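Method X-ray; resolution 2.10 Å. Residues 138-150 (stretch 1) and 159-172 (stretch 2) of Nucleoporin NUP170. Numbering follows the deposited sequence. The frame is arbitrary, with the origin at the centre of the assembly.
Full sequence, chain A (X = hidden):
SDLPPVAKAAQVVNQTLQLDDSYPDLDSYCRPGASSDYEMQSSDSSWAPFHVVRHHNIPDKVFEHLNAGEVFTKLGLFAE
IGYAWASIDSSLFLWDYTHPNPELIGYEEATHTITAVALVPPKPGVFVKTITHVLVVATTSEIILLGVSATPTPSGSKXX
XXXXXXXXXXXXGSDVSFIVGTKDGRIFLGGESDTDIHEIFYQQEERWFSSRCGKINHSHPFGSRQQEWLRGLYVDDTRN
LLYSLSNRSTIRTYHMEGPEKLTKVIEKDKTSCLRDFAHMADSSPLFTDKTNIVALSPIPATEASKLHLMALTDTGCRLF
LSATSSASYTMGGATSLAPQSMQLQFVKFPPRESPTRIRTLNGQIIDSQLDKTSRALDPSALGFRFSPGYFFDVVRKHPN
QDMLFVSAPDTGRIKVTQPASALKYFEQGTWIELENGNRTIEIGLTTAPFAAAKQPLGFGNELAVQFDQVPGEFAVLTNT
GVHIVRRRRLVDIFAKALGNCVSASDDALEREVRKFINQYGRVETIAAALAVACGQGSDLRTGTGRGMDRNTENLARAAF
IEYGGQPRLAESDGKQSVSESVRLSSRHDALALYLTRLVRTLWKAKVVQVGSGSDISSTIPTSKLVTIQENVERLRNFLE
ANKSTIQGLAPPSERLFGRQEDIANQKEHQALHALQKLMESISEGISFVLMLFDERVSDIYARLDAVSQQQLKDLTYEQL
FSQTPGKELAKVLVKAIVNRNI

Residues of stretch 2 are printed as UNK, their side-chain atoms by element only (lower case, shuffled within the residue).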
# COMPACT_ATOMS: atom_id res chain seq x y z
N ALA A 138 -25.12 4.31 11.43
CA ALA A 138 -26.00 5.46 11.24
C ALA A 138 -27.35 4.99 10.72
O ALA A 138 -27.42 4.23 9.75
CB ALA A 138 -25.38 6.46 10.26
N THR A 139 -28.42 5.45 11.36
CA THR A 139 -29.79 5.20 10.92
C THR A 139 -30.45 6.53 10.56
O THR A 139 -29.85 7.60 10.66
CB THR A 139 -30.60 4.47 11.99
OG1 THR A 139 -30.90 5.38 13.07
CG2 THR A 139 -29.84 3.27 12.53
N THR A 140 -31.72 6.45 10.16
CA THR A 140 -32.48 7.66 9.86
C THR A 140 -32.85 8.44 11.12
O THR A 140 -33.37 9.55 11.00
CB THR A 140 -33.76 7.31 9.09
OG1 THR A 140 -34.53 6.36 9.83
CG2 THR A 140 -33.42 6.73 7.72
N SER A 141 -32.58 7.89 12.30
CA SER A 141 -32.94 8.52 13.57
C SER A 141 -31.74 8.83 14.46
O SER A 141 -31.83 9.76 15.26
CB SER A 141 -33.91 7.62 14.34
OG SER A 141 -34.36 8.24 15.53
N GLU A 142 -30.64 8.09 14.35
CA GLU A 142 -29.53 8.27 15.28
C GLU A 142 -28.27 7.63 14.70
O GLU A 142 -28.32 6.86 13.74
CB GLU A 142 -29.85 7.66 16.65
CG GLU A 142 -30.16 6.17 16.59
CD GLU A 142 -30.72 5.63 17.89
OE1 GLU A 142 -31.21 4.48 17.89
OE2 GLU A 142 -30.66 6.35 18.91
N ILE A 143 -27.14 7.96 15.31
CA ILE A 143 -25.86 7.30 15.07
C ILE A 143 -25.46 6.57 16.34
O ILE A 143 -25.58 7.11 17.44
CB ILE A 143 -24.75 8.30 14.65
CG1 ILE A 143 -25.13 9.02 13.35
CG2 ILE A 143 -23.43 7.56 14.46
CD1 ILE A 143 -25.94 10.28 13.57
N ILE A 144 -24.96 5.35 16.18
CA ILE A 144 -24.67 4.45 17.29
C ILE A 144 -23.21 4.03 17.19
O ILE A 144 -22.73 3.65 16.12
CB ILE A 144 -25.59 3.21 17.26
CG1 ILE A 144 -27.06 3.65 17.26
CG2 ILE A 144 -25.30 2.30 18.45
CD1 ILE A 144 -28.03 2.57 16.84
N LEU A 145 -22.50 4.10 18.32
CA LEU A 145 -21.12 3.65 18.42
C LEU A 145 -21.06 2.32 19.16
O LEU A 145 -21.68 2.18 20.22
CB LEU A 145 -20.25 4.68 19.14
CG LEU A 145 -20.27 6.11 18.59
CD1 LEU A 145 -19.34 6.98 19.42
CD2 LEU A 145 -19.88 6.13 17.12
N LEU A 146 -20.32 1.36 18.60
CA LEU A 146 -20.09 0.08 19.24
C LEU A 146 -18.60 -0.19 19.31
O LEU A 146 -17.87 0.05 18.34
CB LEU A 146 -20.78 -1.07 18.48
CG LEU A 146 -22.31 -1.05 18.44
CD1 LEU A 146 -22.81 -2.25 17.64
CD2 LEU A 146 -22.90 -1.06 19.84
N GLY A 147 -18.15 -0.68 20.47
CA GLY A 147 -16.77 -1.12 20.59
C GLY A 147 -16.54 -2.41 19.84
O GLY A 147 -17.42 -3.28 19.75
N VAL A 148 -15.35 -2.55 19.27
CA VAL A 148 -14.98 -3.71 18.47
C VAL A 148 -13.61 -4.20 18.91
O VAL A 148 -12.70 -3.40 19.17
CB VAL A 148 -14.97 -3.39 16.96
CG1 VAL A 148 -14.57 -4.62 16.16
CG2 VAL A 148 -16.34 -2.89 16.52
N SER A 149 -13.47 -5.52 19.00
CA SER A 149 -12.18 -6.17 19.25
C SER A 149 -11.96 -7.18 18.13
O SER A 149 -12.64 -8.21 18.07
CB SER A 149 -12.16 -6.86 20.61
OG SER A 149 -10.87 -7.36 20.91
N ALA A 150 -11.02 -6.88 17.23
CA ALA A 150 -10.71 -7.72 16.07
C ALA A 150 -9.34 -8.35 16.31
O ALA A 150 -8.34 -7.96 15.72
CB ALA A 150 -10.74 -6.90 14.79
N UNK A 159 -10.92 -12.44 14.81
CA UNK A 159 -12.10 -12.78 15.60
C UNK A 159 -12.75 -11.49 16.08
O UNK A 159 -12.09 -10.66 16.73
o UNK A 159 -12.80 -13.75 17.71
c UNK A 159 -11.73 -13.66 16.79
N UNK A 160 -14.03 -11.32 15.78
CA UNK A 160 -14.73 -10.05 15.99
C UNK A 160 -15.78 -10.22 17.09
O UNK A 160 -16.67 -11.07 16.98
c UNK A 160 -15.76 -8.10 14.65
c UNK A 160 -17.15 -7.87 15.22
c UNK A 160 -15.69 -7.59 13.22
c UNK A 160 -15.38 -9.58 14.69
N UNK A 161 -15.66 -9.41 18.14
CA UNK A 161 -16.63 -9.36 19.23
C UNK A 161 -17.02 -7.91 19.47
O UNK A 161 -16.18 -7.01 19.38
c UNK A 161 -15.76 -11.44 20.33
o UNK A 161 -14.86 -9.28 20.89
c UNK A 161 -16.06 -9.96 20.52
N UNK A 162 -18.30 -7.69 19.77
CA UNK A 162 -18.88 -6.36 19.87
C UNK A 162 -19.15 -5.99 21.32
O UNK A 162 -19.49 -6.85 22.14
c UNK A 162 -20.02 -6.59 17.57
c UNK A 162 -19.19 -5.52 16.88
c UNK A 162 -21.38 -6.73 16.91
c UNK A 162 -20.17 -6.27 19.06
N UNK A 163 -18.99 -4.70 21.63
CA UNK A 163 -19.20 -4.16 22.97
C UNK A 163 -20.16 -2.98 22.89
O UNK A 163 -20.03 -2.12 22.02
c UNK A 163 -14.98 -6.80 24.22
o UNK A 163 -14.06 -7.79 24.42
c UNK A 163 -16.17 -5.34 22.75
c UNK A 163 -15.23 -6.34 22.94
c UNK A 163 -16.87 -4.79 23.82
c UNK A 163 -17.88 -3.70 23.60
c UNK A 163 -15.66 -6.27 25.30
c UNK A 163 -16.59 -5.27 25.09
N UNK A 164 -21.11 -2.94 23.82
CA UNK A 164 -21.97 -1.78 23.95
C UNK A 164 -21.19 -0.63 24.60
O UNK A 164 -20.15 -0.83 25.24
c UNK A 164 -23.21 -2.11 24.77
o UNK A 164 -22.87 -2.56 26.07
N UNK A 165 -21.70 0.58 24.42
CA UNK A 165 -21.00 1.79 24.86
C UNK A 165 -21.89 2.83 25.52
O UNK A 165 -21.35 3.73 26.17
c UNK A 165 -20.29 2.45 23.67
o UNK A 165 -21.26 2.98 22.76
c UNK A 165 -19.40 1.46 22.94
N UNK A 166 -23.21 2.76 25.38
CA UNK A 166 -24.13 3.81 25.80
C UNK A 166 -23.88 5.12 25.07
O UNK A 166 -24.42 6.16 25.47
n UNK A 166 -23.89 2.00 30.49
c UNK A 166 -24.07 4.05 27.32
c UNK A 166 -24.19 3.16 29.65
n UNK A 166 -23.25 3.28 32.31
n UNK A 166 -23.21 0.99 32.44
c UNK A 166 -23.45 2.09 31.75
c UNK A 166 -24.22 2.80 28.17
N UNK A 167 -23.08 5.10 24.00
CA UNK A 167 -22.73 6.30 23.24
C UNK A 167 -23.60 6.36 22.00
O UNK A 167 -23.52 5.49 21.13
c UNK A 167 -21.25 6.29 22.86
c UNK A 167 -17.76 6.35 25.14
s UNK A 167 -18.58 6.17 23.56
c UNK A 167 -20.30 6.35 24.05
N UNK A 168 -24.44 7.40 21.91
CA UNK A 168 -25.30 7.60 20.75
C UNK A 168 -25.82 9.02 20.77
O UNK A 168 -25.88 9.67 21.83
o UNK A 168 -27.39 6.88 21.75
c UNK A 168 -26.45 6.59 20.73
N UNK A 169 -26.21 9.51 19.60
CA UNK A 169 -26.77 10.85 19.44
C UNK A 169 -27.85 10.81 18.38
O UNK A 169 -27.78 10.06 17.41
c UNK A 169 -25.69 11.89 19.06
c UNK A 169 -24.79 11.35 17.95
c UNK A 169 -24.87 12.29 20.28
N UNK A 170 -28.87 11.64 18.58
CA UNK A 170 -29.92 11.79 17.57
C UNK A 170 -29.33 12.39 16.30
O UNK A 170 -28.50 13.31 16.35
c UNK A 170 -31.04 12.67 18.12
n UNK A 170 -32.76 10.79 20.76
c UNK A 170 -32.76 12.02 21.25
c UNK A 170 -32.14 10.79 19.54
n UNK A 170 -32.16 12.81 20.38
c UNK A 170 -31.76 12.07 19.29
N UNK A 171 -29.75 11.85 15.16
CA UNK A 171 -29.17 12.25 13.89
C UNK A 171 -29.49 13.71 13.57
O UNK A 171 -28.59 14.52 13.34
n UNK A 171 -31.45 10.64 8.07
c UNK A 171 -29.68 11.35 12.76
n UNK A 171 -32.69 12.47 8.67
n UNK A 171 -30.88 11.84 9.94
c UNK A 171 -31.67 11.65 8.89
c UNK A 171 -29.74 11.00 10.28
c UNK A 171 -28.94 11.54 11.45
N UNK A 172 -30.77 14.04 13.55
CA UNK A 172 -31.22 15.32 13.06
C UNK A 172 -31.85 15.21 11.69
O UNK A 172 -32.30 14.14 11.26
O HOH W 1 -29.14 8.70 7.96
O HOH W 2 -33.30 12.50 14.74
O HOH W 3 -24.03 1.02 22.24

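Position 159 carries one carbon and then one oxygen, kept clear of stretch 1; it is Ser159, whose small polar side chain suits a partly exposed place. Position 160 has four carbons forked at the second, and the fork carbon lies 4.0 Å from Val148 CG1. This is Leu160, an apolar partner on the sheet face it shares with Val148 and Ala150.

At 161 one carbon bears an oxygen and a carbon, the oxygen 3.6 Å from Ser149 CB: Thr161. Its backbone pairs with Ser149 through Ser149 N to Thr161 O (3.1 Å) and Thr161 N to Ser149 O (3.3 Å). Position 162 again has four carbons forked at the second, a terminal one 3.9 Å from Val148 CG2, hence Leu162; with Leu160 it packs Val148 in hydrocarbon.

Position 163 shows one carbon, then a six-carbon ring bearing an oxygen; a ring carbon approaches Ser149 CB at 3.9 Å. This is Tyr163. Its backbone exchanges two bonds with Gly147: Gly147 N to Tyr163 O is 2.8 Å, and Tyr163 N to Gly147 O is 2.8 Å. An ideal CB on Gly147 would sit only 3.2 Å from Tyr163 CB, so glycine fits closely here.

Position 164, one carbon and one oxygen directed away, is Ser164, its hydroxyl hydrogen-bonded elsewhere in the structure. At 165 a carbon carries an oxygen and a carbon; the oxygen lies 2.7 Å from Leu145 O. In Thr165, OG1 donates to that carbonyl and accepts from the backbone N of 167, tying the loop to the strand. Position 166 has three carbons, a nitrogen and a carbon with two more nitrogens, without contact to stretch 1: Arg166, whose charge suits exposure.

Position 167 is an unbranched carbon, carbon, sulfur, carbon chain, its CB 4.0 Å from Leu145 CD1: apolar Met167. Position 168 has one carbon and one oxygen, its CB 4.4 Å from Ile144 CA; Ser168 is small, with a hydroxyl suited to partial exposure. At 169, three carbons branch at the first, one tip 4.5 Å from Ile143 CB: Val169.

At 170, one carbon leads to a five-membered ring of three carbons and two nitrogens, diverging from Glu142: exposed His170. Position 171 has three carbons, a nitrogen, then a carbon carrying two more nitrogens. That last carbon lies 3.4 Å from Thr140 O, and the second carbon 3.9 Å from Ile143 CD1. Arg171 lays one guanidinium face on Thr140 O, so the long chain serves both polar and apolar surroundings. At 172 no side-chain atoms remain, and the backbone angles call for Gly172.

The contact joins two antiparallel ladders whose register shifts by two between Ile144 and Gly147. Backbone bonds set the pairing, Thr165 secures the intervening loop, and water 1 bridges Thr139 O and Arg171 NH1, 3.0 Å from each.

Stretch 2 (159-172) SLTLYSTRMSVHRG
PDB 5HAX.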